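Long-range contacts in p22 protein (PDB 3JV1), which acts in Trypanosoma brucei as an accessory factor for RNA editing specific to the cytochrome oxidase subunit II transcript: residues P25-I30 and D159-W164; I57-G62 and D75-N80; L85-S90 and N99-R104. All blocks are in the same frame, centred on the assembly; numbering follows the deposited sequence.

Contact 1: P25-I30 and D159-W164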
ATOM      1  N   PRO A  25     -30.232  -6.211  -8.085  1.00 58.29           N
ATOM      2  CA  PRO A  25     -30.076  -4.967  -8.843  1.00 57.50           C
ATOM      3  C   PRO A  25     -30.340  -5.159 -10.333  1.00 55.72           C
ATOM      4  O   PRO A  25     -30.053  -6.214 -10.896  1.00 54.75           O
ATOM      5  CB  PRO A  25     -28.623  -4.571  -8.570  1.00 57.63           C
ATOM      6  CG  PRO A  25     -28.327  -5.207  -7.243  1.00 58.34           C
ATOM      7  CD  PRO A  25     -28.979  -6.555  -7.390  1.00 58.41           C
ATOM      8  N   GLU A  26     -30.892  -4.134 -10.967  1.00 56.05           N
ATOM      9  CA  GLU A  26     -31.166  -4.191 -12.392  1.00 55.37           C
ATOM     10  C   GLU A  26     -29.998  -3.494 -13.086  1.00 53.52           C
ATOM     11  O   GLU A  26     -29.384  -2.591 -12.510  1.00 52.68           O
ATOM     12  CB  GLU A  26     -32.481  -3.476 -12.697  1.00 58.28           C
ATOM     13  CG  GLU A  26     -32.975  -3.667 -14.116  1.00 62.48           C
ATOM     14  CD  GLU A  26     -34.247  -2.893 -14.393  1.00 64.97           C
ATOM     15  OE1 GLU A  26     -35.263  -3.153 -13.708  1.00 65.28           O
ATOM     16  OE2 GLU A  26     -34.227  -2.024 -15.291  1.00 65.38           O
ATOM     17  N   LYS A  27     -29.682  -3.909 -14.309  1.00 51.42           N
ATOM     18  CA  LYS A  27     -28.565  -3.311 -15.035  1.00 51.58           C
ATOM     19  C   LYS A  27     -28.842  -1.903 -15.565  1.00 50.84           C
ATOM     20  O   LYS A  27     -29.725  -1.698 -16.398  1.00 51.45           O
ATOM     21  CB  LYS A  27     -28.126  -4.205 -16.196  1.00 49.96           C
ATOM     22  CG  LYS A  27     -26.878  -3.685 -16.885  1.00 48.38           C
ATOM     23  CD  LYS A  27     -26.363  -4.630 -17.944  1.00 47.62           C
ATOM     24  CE  LYS A  27     -25.041  -4.126 -18.497  1.00 47.55           C
ATOM     25  NZ  LYS A  27     -24.460  -5.066 -19.484  1.00 46.47           N
ATOM     26  N   PRO A  28     -28.067  -0.917 -15.089  1.00 50.02           N
ATOM     27  CA  PRO A  28     -28.158   0.499 -15.458  1.00 49.62           C
ATOM     28  C   PRO A  28     -27.752   0.743 -16.903  1.00 49.80           C
ATOM     29  O   PRO A  28     -26.894   0.047 -17.438  1.00 49.39           O
ATOM     30  CB  PRO A  28     -27.176   1.177 -14.500  1.00 50.12           C
ATOM     31  CG  PRO A  28     -27.055   0.223 -13.368  1.00 49.52           C
ATOM     32  CD  PRO A  28     -27.044  -1.109 -14.051  1.00 50.33           C
ATOM     33  N   GLU A  29     -28.374   1.730 -17.534  1.00 50.62           N
ATOM     34  CA  GLU A  29     -28.030   2.073 -18.906  1.00 51.80           C
ATOM     35  C   GLU A  29     -26.834   3.006 -18.784  1.00 50.13           C
ATOM     36  O   GLU A  29     -26.839   3.924 -17.966  1.00 50.56           O
ATOM     37  CB  GLU A  29     -29.210   2.769 -19.594  1.00 53.64           C
ATOM     38  CG  GLU A  29     -30.441   1.875 -19.689  1.00 57.36           C
ATOM     39  CD  GLU A  29     -31.638   2.562 -20.312  1.00 60.72           C
ATOM     40  OE1 GLU A  29     -32.104   3.583 -19.755  1.00 62.08           O
ATOM     41  OE2 GLU A  29     -32.116   2.074 -21.360  1.00 60.09           O
ATOM     42  N   ILE A  30     -25.801   2.755 -19.580  1.00 49.18           N
ATOM     43  CA  ILE A  30     -24.593   3.568 -19.525  1.00 48.39           C
ATOM     44  C   ILE A  30     -24.828   4.965 -20.074  1.00 47.16           C
ATOM     45  O   ILE A  30     -25.409   5.127 -21.143  1.00 45.02           O
ATOM     46  CB  ILE A  30     -23.443   2.903 -20.307  1.00 49.34           C
ATOM     47  CG1 ILE A  30     -22.160   3.717 -20.138  1.00 47.38           C
ATOM     48  CG2 ILE A  30     -23.813   2.794 -21.771  1.00 50.72           C
ATOM     49  CD1 ILE A  30     -20.926   3.015 -20.640  1.00 49.66           C
ATOM     50  N   ASP A 159     -22.748   3.918  -8.694  1.00 37.54           N
ATOM     51  CA  ASP A 159     -23.247   3.121  -7.570  1.00 39.60           C
ATOM     52  C   ASP A 159     -24.124   2.007  -8.107  1.00 38.31           C
ATOM     53  O   ASP A 159     -23.959   0.839  -7.752  1.00 39.28           O
ATOM     54  CB  ASP A 159     -24.079   3.966  -6.599  1.00 40.81           C
ATOM     55  CG  ASP A 159     -23.233   4.857  -5.715  1.00 44.98           C
ATOM     56  OD1 ASP A 159     -22.173   4.395  -5.239  1.00 46.62           O
ATOM     57  OD2 ASP A 159     -23.641   6.017  -5.477  1.00 47.81           O
ATOM     58  N   GLN A 160     -25.072   2.382  -8.957  1.00 37.91           N
ATOM     59  CA  GLN A 160     -25.980   1.415  -9.558  1.00 38.28           C
ATOM     60  C   GLN A 160     -25.238   0.329 -10.336  1.00 37.09           C
ATOM     61  O   GLN A 160     -25.524  -0.859 -10.175  1.00 34.76           O
ATOM     62  CB  GLN A 160     -26.974   2.124 -10.478  1.00 42.00           C
ATOM     63  CG  GLN A 160     -28.215   2.645  -9.771  1.00 48.49           C
ATOM     64  CD  GLN A 160     -29.110   3.470 -10.689  1.00 51.31           C
ATOM     65  OE1 GLN A 160     -29.363   3.096 -11.835  1.00 53.74           O
ATOM     66  NE2 GLN A 160     -29.601   4.594 -10.178  1.00 54.65           N
ATOM     67  N   PHE A 161     -24.285   0.725 -11.176  1.00 33.56           N
ATOM     68  CA  PHE A 161     -23.543  -0.267 -11.942  1.00 35.07           C
ATOM     69  C   PHE A 161     -22.712  -1.176 -11.030  1.00 34.90           C
ATOM     70  O   PHE A 161     -22.626  -2.375 -11.254  1.00 35.40           O
ATOM     71  CB  PHE A 161     -22.617   0.399 -12.967  1.00 31.85           C
ATOM     72  CG  PHE A 161     -22.145  -0.543 -14.032  1.00 32.39           C
ATOM     73  CD1 PHE A 161     -22.977  -0.875 -15.096  1.00 34.69           C
ATOM     74  CD2 PHE A 161     -20.902  -1.153 -13.941  1.00 33.01           C
ATOM     75  CE1 PHE A 161     -22.579  -1.803 -16.053  1.00 33.95           C
ATOM     76  CE2 PHE A 161     -20.491  -2.085 -14.890  1.00 32.75           C
ATOM     77  CZ  PHE A 161     -21.333  -2.411 -15.948  1.00 35.03           C
ATOM     78  N   SER A 162     -22.100  -0.594 -10.005  1.00 37.34           N
ATOM     79  CA  SER A 162     -21.286  -1.363  -9.069  1.00 38.10           C
ATOM     80  C   SER A 162     -22.103  -2.418  -8.338  1.00 38.38           C
ATOM     81  O   SER A 162     -21.633  -3.529  -8.133  1.00 36.46           O
ATOM     82  CB  SER A 162     -20.618  -0.436  -8.049  1.00 36.80           C
ATOM     83  OG  SER A 162     -19.565   0.308  -8.641  1.00 37.53           O
ATOM     84  N   LEU A 163     -23.320  -2.066  -7.936  1.00 39.66           N
ATOM     85  CA  LEU A 163     -24.180  -3.009  -7.234  1.00 41.09           C
ATOM     86  C   LEU A 163     -24.554  -4.161  -8.146  1.00 40.21           C
ATOM     87  O   LEU A 163     -24.517  -5.328  -7.750  1.00 41.09           O
ATOM     88  CB  LEU A 163     -25.458  -2.327  -6.754  1.00 43.71           C
ATOM     89  CG  LEU A 163     -25.350  -1.406  -5.544  1.00 48.01           C
ATOM     90  CD1 LEU A 163     -26.714  -0.802  -5.277  1.00 49.05           C
ATOM     91  CD2 LEU A 163     -24.850  -2.180  -4.326  1.00 47.61           C
ATOM     92  N   TRP A 164     -24.914  -3.827  -9.376  1.00 38.44           N
ATOM     93  CA  TRP A 164     -25.293  -4.842 -10.338  1.00 37.35           C
ATOM     94  C   TRP A 164     -24.136  -5.782 -10.666  1.00 37.45           C
ATOM     95  O   TRP A 164     -24.321  -6.995 -10.721  1.00 36.03           O
ATOM     96  CB  TRP A 164     -25.808  -4.180 -11.611  1.00 38.35           C
ATOM     97  CG  TRP A 164     -26.024  -5.143 -12.717  1.00 38.62           C
ATOM     98  CD1 TRP A 164     -27.130  -5.905 -12.940  1.00 37.62           C
ATOM     99  CD2 TRP A 164     -25.080  -5.492 -13.729  1.00 38.73           C
ATOM    100  NE1 TRP A 164     -26.933  -6.714 -14.031  1.00 38.73           N
ATOM    101  CE2 TRP A 164     -25.682  -6.480 -14.535  1.00 39.86           C
ATOM    102  CE3 TRP A 164     -23.779  -5.067 -14.031  1.00 39.55           C
ATOM    103  CZ2 TRP A 164     -25.027  -7.054 -15.633  1.00 40.85           C
ATOM    104  CZ3 TRP A 164     -23.128  -5.636 -15.119  1.00 41.35           C
ATOM    105  CH2 TRP A 164     -23.755  -6.619 -15.907  1.00 41.06           C
TER
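Pro25 and Pro28 bring an extended loop up to helix 152-181, with CA atoms 5.0 Å apart for Pro25 and Trp164 and 5.9 Å apart for Pro28 and Phe161. In this protein of the Mam33 family the loop leads from helix 2-18 to strand 35-37, and here it packs on the surface of the long C-terminal helix. The contact is made by van der Waals packing and a CH-pi interaction. Lys27 lies across one face of the Trp164 indole. Its CB sits 3.7 Å from the centroid of the five-membered ring, 18° off the ring normal, and CG lies over the centre of the whole indole. The straight chain then carries CD to the rim of the six-membered ring, 3.6 Å from Trp164 CZ2. Trp164 CG is anti to the backbone N (chi1 171°), and chi2 of 85° sets the turn of the indole. Lys27 CE also reaches the edge of the Phe161 ring. Trp164 CE3 lies over one face of that ring, toward its rim, while Phe45 meets it edge-to-face from outside the two segments. Pro28 packs on the helix beside Gln160, its CG 3.5 Å from Gln160 CB. Pro25 sits one turn further along, with CG 4.1 Å from Leu163 CB. Pro25 O lies at the edge of the indole, in its plane, 3.6 Å from Trp164 CD1.

Contact 2: I57-G62 and D75-N80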
ATOM      1  N   ILE A  57     -11.217  10.027 -18.370  1.00 32.07           N
ATOM      2  CA  ILE A  57     -11.106   8.649 -17.918  1.00 33.85           C
ATOM      3  C   ILE A  57     -11.495   8.499 -16.456  1.00 35.79           C
ATOM      4  O   ILE A  57     -11.028   9.254 -15.596  1.00 34.62           O
ATOM      5  CB  ILE A  57      -9.674   8.136 -18.100  1.00 35.75           C
ATOM      6  CG1 ILE A  57      -9.285   8.224 -19.575  1.00 38.54           C
ATOM      7  CG2 ILE A  57      -9.558   6.711 -17.587  1.00 36.74           C
ATOM      8  CD1 ILE A  57      -7.849   7.852 -19.859  1.00 41.66           C
ATOM      9  N   LEU A  58     -12.367   7.528 -16.197  1.00 33.91           N
ATOM     10  CA  LEU A  58     -12.847   7.226 -14.856  1.00 36.30           C
ATOM     11  C   LEU A  58     -12.311   5.857 -14.466  1.00 34.94           C
ATOM     12  O   LEU A  58     -12.635   4.867 -15.114  1.00 34.31           O
ATOM     13  CB  LEU A  58     -14.376   7.179 -14.836  1.00 38.74           C
ATOM     14  CG  LEU A  58     -15.222   8.421 -14.564  1.00 43.49           C
ATOM     15  CD1 LEU A  58     -15.465   8.548 -13.071  1.00 45.14           C
ATOM     16  CD2 LEU A  58     -14.552   9.661 -15.141  1.00 44.88           C
ATOM     17  N   GLN A  59     -11.504   5.803 -13.413  1.00 33.57           N
ATOM     18  CA  GLN A  59     -10.934   4.535 -12.952  1.00 33.56           C
ATOM     19  C   GLN A  59     -11.279   4.322 -11.485  1.00 32.25           C
ATOM     20  O   GLN A  59     -10.830   5.097 -10.636  1.00 30.62           O
ATOM     21  CB  GLN A  59      -9.402   4.542 -13.069  1.00 34.36           C
ATOM     22  CG  GLN A  59      -8.843   5.112 -14.351  1.00 39.82           C
ATOM     23  CD  GLN A  59      -7.322   5.179 -14.336  1.00 42.38           C
ATOM     24  OE1 GLN A  59      -6.722   5.694 -13.392  1.00 44.87           O
ATOM     25  NE2 GLN A  59      -6.695   4.666 -15.390  1.00 43.81           N
ATOM     26  N   LEU A  60     -12.068   3.293 -11.180  1.00 32.92           N
ATOM     27  CA  LEU A  60     -12.410   3.002  -9.784  1.00 34.04           C
ATOM     28  C   LEU A  60     -11.119   2.581  -9.108  1.00 35.49           C
ATOM     29  O   LEU A  60     -10.338   1.832  -9.688  1.00 35.30           O
ATOM     30  CB  LEU A  60     -13.419   1.859  -9.690  1.00 35.86           C
ATOM     31  CG  LEU A  60     -14.905   2.156  -9.895  1.00 34.85           C
ATOM     32  CD1 LEU A  60     -15.446   2.858  -8.668  1.00 40.03           C
ATOM     33  CD2 LEU A  60     -15.110   2.992 -11.141  1.00 36.78           C
ATOM     34  N   THR A  61     -10.886   3.065  -7.892  1.00 35.88           N
ATOM     35  CA  THR A  61      -9.663   2.723  -7.184  1.00 38.59           C
ATOM     36  C   THR A  61      -9.892   1.969  -5.877  1.00 41.88           C
ATOM     37  O   THR A  61      -8.935   1.543  -5.230  1.00 40.68           O
ATOM     38  CB  THR A  61      -8.810   3.985  -6.891  1.00 37.25           C
ATOM     39  OG1 THR A  61      -9.585   4.926  -6.147  1.00 36.94           O
ATOM     40  CG2 THR A  61      -8.346   4.632  -8.179  1.00 37.23           C
ATOM     41  N   GLY A  62     -11.151   1.803  -5.482  1.00 45.92           N
ATOM     42  CA  GLY A  62     -11.422   1.074  -4.258  1.00 50.87           C
ATOM     43  C   GLY A  62     -12.696   1.435  -3.526  1.00 55.56           C
ATOM     44  O   GLY A  62     -13.513   2.221  -4.009  1.00 54.91           O
ATOM     45  N   ASP A  75     -10.551   7.780  -9.596  1.00 29.86           N
ATOM     46  CA  ASP A  75      -9.767   8.873 -10.134  1.00 29.33           C
ATOM     47  C   ASP A  75     -10.433   9.299 -11.428  1.00 30.66           C
ATOM     48  O   ASP A  75     -10.907   8.464 -12.199  1.00 31.60           O
ATOM     49  CB  ASP A  75      -8.343   8.433 -10.477  1.00 29.28           C
ATOM     50  CG  ASP A  75      -7.446   8.331  -9.266  1.00 33.30           C
ATOM     51  OD1 ASP A  75      -7.814   8.838  -8.188  1.00 31.23           O
ATOM     52  OD2 ASP A  75      -6.355   7.748  -9.408  1.00 35.90           O
ATOM     53  N   VAL A  76     -10.467  10.600 -11.659  1.00 29.60           N
ATOM     54  CA  VAL A  76     -11.026  11.129 -12.882  1.00 30.94           C
ATOM     55  C   VAL A  76      -9.885  11.871 -13.558  1.00 30.79           C
ATOM     56  O   VAL A  76      -9.349  12.834 -13.011  1.00 30.01           O
ATOM     57  CB  VAL A  76     -12.190  12.089 -12.602  1.00 31.07           C
ATOM     58  CG1 VAL A  76     -12.515  12.905 -13.852  1.00 32.84           C
ATOM     59  CG2 VAL A  76     -13.413  11.287 -12.186  1.00 33.92           C
ATOM     60  N   LEU A  77      -9.487  11.402 -14.732  1.00 30.06           N
ATOM     61  CA  LEU A  77      -8.409  12.063 -15.456  1.00 30.93           C
ATOM     62  C   LEU A  77      -8.933  12.802 -16.678  1.00 32.56           C
ATOM     63  O   LEU A  77      -9.792  12.298 -17.405  1.00 32.45           O
ATOM     64  CB  LEU A  77      -7.348  11.055 -15.903  1.00 31.08           C
ATOM     65  CG  LEU A  77      -6.590  10.253 -14.838  1.00 32.67           C
ATOM     66  CD1 LEU A  77      -7.421   9.062 -14.387  1.00 31.49           C
ATOM     67  CD2 LEU A  77      -5.270   9.775 -15.424  1.00 36.71           C
ATOM     68  N   VAL A  78      -8.427  14.013 -16.883  1.00 31.61           N
ATOM     69  CA  VAL A  78      -8.790  14.814 -18.040  1.00 30.49           C
ATOM     70  C   VAL A  78      -7.459  14.985 -18.746  1.00 30.54           C
ATOM     71  O   VAL A  78      -6.572  15.682 -18.258  1.00 31.35           O
ATOM     72  CB  VAL A  78      -9.384  16.177 -17.634  1.00 30.43           C
ATOM     73  CG1 VAL A  78      -9.707  16.995 -18.886  1.00 30.13           C
ATOM     74  CG2 VAL A  78     -10.651  15.956 -16.807  1.00 25.94           C
ATOM     75  N   VAL A  79      -7.322  14.312 -19.885  1.00 31.71           N
ATOM     76  CA  VAL A  79      -6.082  14.313 -20.647  1.00 32.45           C
ATOM     77  C   VAL A  79      -6.165  15.097 -21.942  1.00 32.56           C
ATOM     78  O   VAL A  79      -7.085  14.921 -22.736  1.00 31.33           O
ATOM     79  CB  VAL A  79      -5.659  12.859 -20.967  1.00 33.55           C
ATOM     80  CG1 VAL A  79      -4.231  12.825 -21.507  1.00 30.04           C
ATOM     81  CG2 VAL A  79      -5.787  12.000 -19.716  1.00 30.80           C
ATOM     82  N   ASN A  80      -5.171  15.945 -22.161  1.00 35.60           N
ATOM     83  CA  ASN A  80      -5.121  16.778 -23.352  1.00 35.69           C
ATOM     84  C   ASN A  80      -3.700  17.299 -23.545  1.00 36.41           C
ATOM     85  O   ASN A  80      -3.049  17.730 -22.590  1.00 35.60           O
ATOM     86  CB  ASN A  80      -6.107  17.944 -23.196  1.00 35.29           C
ATOM     87  CG  ASN A  80      -6.346  18.693 -24.492  1.00 37.87           C
ATOM     88  OD1 ASN A  80      -6.206  18.132 -25.573  1.00 39.57           O
ATOM     89  ND2 ASN A  80      -6.732  19.960 -24.387  1.00 38.51           N
TER
HETATM   90  O   HOH W   1      -8.614   7.409  -6.179  1.00 40.54           O
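A water molecule joins Thr61 to Asp75 beyond the last regular pair of the two strands. It donates a hydrogen bond to Asp75 OD1 at 2.6 Å and is hydrogen-bonded to Thr61 OG1 at 2.7 Å. Thr61 OG1 stands between the backbone N and the carbonyl carbon (chi1 57°), and it also hydrogen-bonds to Thr73 OG1. The methyl group of Thr61 also approaches the carboxylate, with CG2 3.9 Å from Asp75 OD2. The two side chains cross at about a right angle. Thr61 and Gly62 both face Thr73, which makes a classic beta bulge. Gly62 has backbone angles (phi 153°, psi -175°) that suit glycine.

Beside the bulge the segments are regular antiparallel neighbours in the beta hairpin of strands 54-63 and 72-80, at the middle of the six-stranded sheet. Ile57 with Leu77 and Gln59 with Asp75 are hydrogen-bonded pairs. Each pair is joined by two nearly straight N-H...O bonds, such as Leu77 N to Ile57 O at 2.8 Å. Leu58 and Val76 form the non-hydrogen-bonded pair between them. Their side chains lie side by side and point the same way, toward the face where Val76 also packs on Phe87 and Met89. Both methyl groups of Leu58 press on one methyl of Val76, Leu58 CD1 at 3.5 Å from Val76 CG2.

The other face carries Ile57, Gln59, Asp75 and Leu77. Ile57 also packs there on Leu111 of helix 107-111. Gln59 has CG anti to its carbonyl carbon, and its extended chain crosses Leu77 until Gln59 OE1 lies 3.6 Å from Leu77 CD1.

Contact 3: L85-S90 and N99-R104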
ATOM      1  N   LEU A  85      -5.103  16.413 -15.822  1.00 31.49           N
ATOM      2  CA  LEU A  85      -5.610  17.005 -14.597  1.00 30.85           C
ATOM      3  C   LEU A  85      -6.216  15.756 -13.961  1.00 33.21           C
ATOM      4  O   LEU A  85      -7.090  15.122 -14.558  1.00 32.32           O
ATOM      5  CB  LEU A  85      -6.720  18.012 -14.901  1.00 33.37           C
ATOM      6  CG  LEU A  85      -6.682  19.389 -14.234  1.00 35.19           C
ATOM      7  CD1 LEU A  85      -7.951  20.150 -14.595  1.00 31.75           C
ATOM      8  CD2 LEU A  85      -6.542  19.256 -12.734  1.00 33.36           C
ATOM      9  N   VAL A  86      -5.746  15.393 -12.772  1.00 31.85           N
ATOM     10  CA  VAL A  86      -6.231  14.199 -12.098  1.00 31.51           C
ATOM     11  C   VAL A  86      -6.975  14.493 -10.798  1.00 31.76           C
ATOM     12  O   VAL A  86      -6.396  15.000  -9.842  1.00 32.00           O
ATOM     13  CB  VAL A  86      -5.056  13.235 -11.809  1.00 32.37           C
ATOM     14  CG1 VAL A  86      -5.581  11.919 -11.248  1.00 32.53           C
ATOM     15  CG2 VAL A  86      -4.268  12.984 -13.095  1.00 31.56           C
ATOM     16  N   PHE A  87      -8.262  14.163 -10.778  1.00 30.85           N
ATOM     17  CA  PHE A  87      -9.118  14.379  -9.616  1.00 31.14           C
ATOM     18  C   PHE A  87      -9.262  13.108  -8.783  1.00 33.39           C
ATOM     19  O   PHE A  87      -9.744  12.083  -9.279  1.00 33.57           O
ATOM     20  CB  PHE A  87     -10.512  14.823 -10.064  1.00 31.21           C
ATOM     21  CG  PHE A  87     -10.540  16.161 -10.756  1.00 33.27           C
ATOM     22  CD1 PHE A  87     -10.778  17.330 -10.032  1.00 30.09           C
ATOM     23  CD2 PHE A  87     -10.320  16.252 -12.126  1.00 29.65           C
ATOM     24  CE1 PHE A  87     -10.799  18.567 -10.670  1.00 33.74           C
ATOM     25  CE2 PHE A  87     -10.338  17.489 -12.778  1.00 29.87           C
ATOM     26  CZ  PHE A  87     -10.579  18.649 -12.047  1.00 31.27           C
ATOM     27  N   GLY A  88      -8.833  13.179  -7.527  1.00 32.38           N
ATOM     28  CA  GLY A  88      -8.959  12.047  -6.631  1.00 32.88           C
ATOM     29  C   GLY A  88     -10.325  12.240  -6.013  1.00 34.72           C
ATOM     30  O   GLY A  88     -10.552  13.234  -5.321  1.00 33.79           O
ATOM     31  N   MET A  89     -11.244  11.314  -6.264  1.00 34.86           N
ATOM     32  CA  MET A  89     -12.589  11.473  -5.746  1.00 35.67           C
ATOM     33  C   MET A  89     -13.213  10.237  -5.135  1.00 36.37           C
ATOM     34  O   MET A  89     -12.662   9.140  -5.178  1.00 33.88           O
ATOM     35  CB  MET A  89     -13.506  11.976  -6.857  1.00 38.76           C
ATOM     36  CG  MET A  89     -12.991  13.210  -7.570  1.00 43.49           C
ATOM     37  SD  MET A  89     -14.317  14.086  -8.357  1.00 50.07           S
ATOM     38  CE  MET A  89     -14.525  13.131  -9.819  1.00 46.32           C
ATOM     39  N   SER A  90     -14.383  10.442  -4.553  1.00 36.52           N
ATOM     40  CA  SER A  90     -15.134   9.357  -3.960  1.00 39.98           C
ATOM     41  C   SER A  90     -16.619   9.653  -4.131  1.00 40.47           C
ATOM     42  O   SER A  90     -17.029  10.813  -4.193  1.00 42.03           O
ATOM     43  CB  SER A  90     -14.760   9.186  -2.485  1.00 40.18           C
ATOM     44  OG  SER A  90     -14.798  10.416  -1.798  1.00 43.68           O
ATOM     45  N   ASN A  99     -11.546  14.948  -3.395  1.00 33.05           N
ATOM     46  CA  ASN A  99     -10.655  14.818  -2.257  1.00 33.96           C
ATOM     47  C   ASN A  99      -9.300  15.415  -2.569  1.00 34.39           C
ATOM     48  O   ASN A  99      -8.658  15.985  -1.692  1.00 33.69           O
ATOM     49  CB  ASN A  99     -10.477  13.349  -1.869  1.00 34.66           C
ATOM     50  CG  ASN A  99     -11.783  12.683  -1.532  1.00 39.01           C
ATOM     51  OD1 ASN A  99     -12.584  13.216  -0.760  1.00 39.82           O
ATOM     52  ND2 ASN A  99     -12.014  11.507  -2.108  1.00 39.80           N
ATOM     53  N   ASN A 100      -8.871  15.271  -3.822  1.00 34.23           N
ATOM     54  CA  ASN A 100      -7.581  15.784  -4.268  1.00 34.50           C
ATOM     55  C   ASN A 100      -7.654  16.229  -5.721  1.00 31.56           C
ATOM     56  O   ASN A 100      -8.480  15.748  -6.486  1.00 31.68           O
ATOM     57  CB  ASN A 100      -6.495  14.700  -4.157  1.00 37.99           C
ATOM     58  CG  ASN A 100      -6.169  14.328  -2.722  1.00 41.11           C
ATOM     59  OD1 ASN A 100      -5.497  15.075  -2.011  1.00 45.31           O
ATOM     60  ND2 ASN A 100      -6.645  13.167  -2.290  1.00 42.34           N
ATOM     61  N   VAL A 101      -6.783  17.161  -6.082  1.00 31.10           N
ATOM     62  CA  VAL A 101      -6.675  17.661  -7.445  1.00 29.78           C
ATOM     63  C   VAL A 101      -5.183  17.753  -7.721  1.00 29.55           C
ATOM     64  O   VAL A 101      -4.478  18.551  -7.099  1.00 29.44           O
ATOM     65  CB  VAL A 101      -7.280  19.065  -7.624  1.00 29.71           C
ATOM     66  CG1 VAL A 101      -7.041  19.541  -9.061  1.00 30.12           C
ATOM     67  CG2 VAL A 101      -8.762  19.040  -7.323  1.00 31.09           C
ATOM     68  N   CYS A 102      -4.704  16.913  -8.632  1.00 29.60           N
ATOM     69  CA  CYS A 102      -3.298  16.888  -8.997  1.00 32.56           C
ATOM     70  C   CYS A 102      -3.151  17.241 -10.461  1.00 32.81           C
ATOM     71  O   CYS A 102      -4.090  17.093 -11.251  1.00 31.41           O
ATOM     72  CB  CYS A 102      -2.709  15.486  -8.808  1.00 33.59           C
ATOM     73  SG  CYS A 102      -3.059  14.735  -7.232  1.00 40.09           S
ATOM     74  N   PHE A 103      -1.966  17.719 -10.817  1.00 32.83           N
ATOM     75  CA  PHE A 103      -1.682  18.015 -12.203  1.00 33.22           C
ATOM     76  C   PHE A 103      -0.475  17.180 -12.600  1.00 31.53           C
ATOM     77  O   PHE A 103       0.521  17.139 -11.885  1.00 32.90           O
ATOM     78  CB  PHE A 103      -1.365  19.483 -12.440  1.00 30.56           C
ATOM     79  CG  PHE A 103      -1.255  19.821 -13.898  1.00 33.84           C
ATOM     80  CD1 PHE A 103      -2.396  19.922 -14.682  1.00 34.56           C
ATOM     81  CD2 PHE A 103      -0.010  19.958 -14.506  1.00 35.61           C
ATOM     82  CE1 PHE A 103      -2.303  20.153 -16.054  1.00 35.83           C
ATOM     83  CE2 PHE A 103       0.091  20.187 -15.878  1.00 36.38           C
ATOM     84  CZ  PHE A 103      -1.061  20.284 -16.650  1.00 36.14           C
ATOM     85  N   ARG A 104      -0.575  16.505 -13.737  1.00 30.99           N
ATOM     86  CA  ARG A 104       0.515  15.674 -14.214  1.00 33.57           C
ATOM     87  C   ARG A 104       1.030  16.149 -15.565  1.00 33.39           C
ATOM     88  O   ARG A 104       0.327  16.069 -16.570  1.00 31.00           O
ATOM     89  CB  ARG A 104       0.050  14.220 -14.314  1.00 33.32           C
ATOM     90  CG  ARG A 104      -0.402  13.644 -12.991  1.00 34.44           C
ATOM     91  CD  ARG A 104       0.733  13.625 -11.982  1.00 35.28           C
ATOM     92  NE  ARG A 104       0.289  13.117 -10.687  1.00 36.70           N
ATOM     93  CZ  ARG A 104       0.399  13.785  -9.544  1.00 36.34           C
ATOM     94  NH1 ARG A 104       0.947  14.998  -9.522  1.00 33.77           N
ATOM     95  NH2 ARG A 104      -0.050  13.242  -8.423  1.00 36.65           N
TER
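A classic beta bulge, in which Asn99 and Asn100 both face Gly88, breaks the regular pairing of the hairpin of strands 83-92 and 95-104. Gly88 O accepts from two backbone donors, Asn99 N at 2.8 Å and Asn100 N at 3.0 Å. The Asn99 bond runs nearly along the C=O axis, and the Asn100 bond lies in the carbonyl plane on a lone pair. Gly88 N in turn donates to Asn100 O from above its carbonyl plane.

The side chain of Asn99, a bulge residue, donates through ND2 a nearly straight bond to Ser90 OG at 3.0 Å, with the hydroxyl oxygen close to the amide plane. Val86 and Cys102 form a regular hydrogen-bonded pair.

Leu85, Phe87, Val101 and Phe103 share a buried face, and the first three pack on helix 135-146. Val101 divides its methyls between two partners: CG1 is 3.7 Å from Leu85 CD2, and CG2 is 3.8 Å from Phe87 CD1. Phe103 meets Phe180 of the second subunit edge-to-face, and Val101 O accepts from Trp173 NE1 of that subunit.

On the other face, Arg104 CG packs on Val86 CG2. One face of the guanidinium meets Cys102 CB near its rim. NH1 donates mainly to Tyr125 O, with a longer, bent bond to Phe103 O at 3.2 Å. Tyr125 O in particular would anchor the guanidinium and offset part of its charge.

Overall arrangement
From the N terminus, the chain leaves helix 2-18 and passes through 25-30, the first half of contact 1. Its partner 159-164 comes 129 residues later, so contact 1 closes a long loop that contains both other contacts. Contact 2 closes within that loop, pairing 57-62 with 75-80. Contact 3 follows in series, pairing 85-90 with 99-104. Both belong to one antiparallel sheet, where strands 72-80 and 83-92 are neighbours, and the contacts touch: Val76 O lies 2.8 Å from Phe87 N. Contact 1 touches neither. It lies across the chain's centre from contact 3 and ties the N-terminal loop to the C-terminal helix. Contacts 2 and 3 both reach the second subunit.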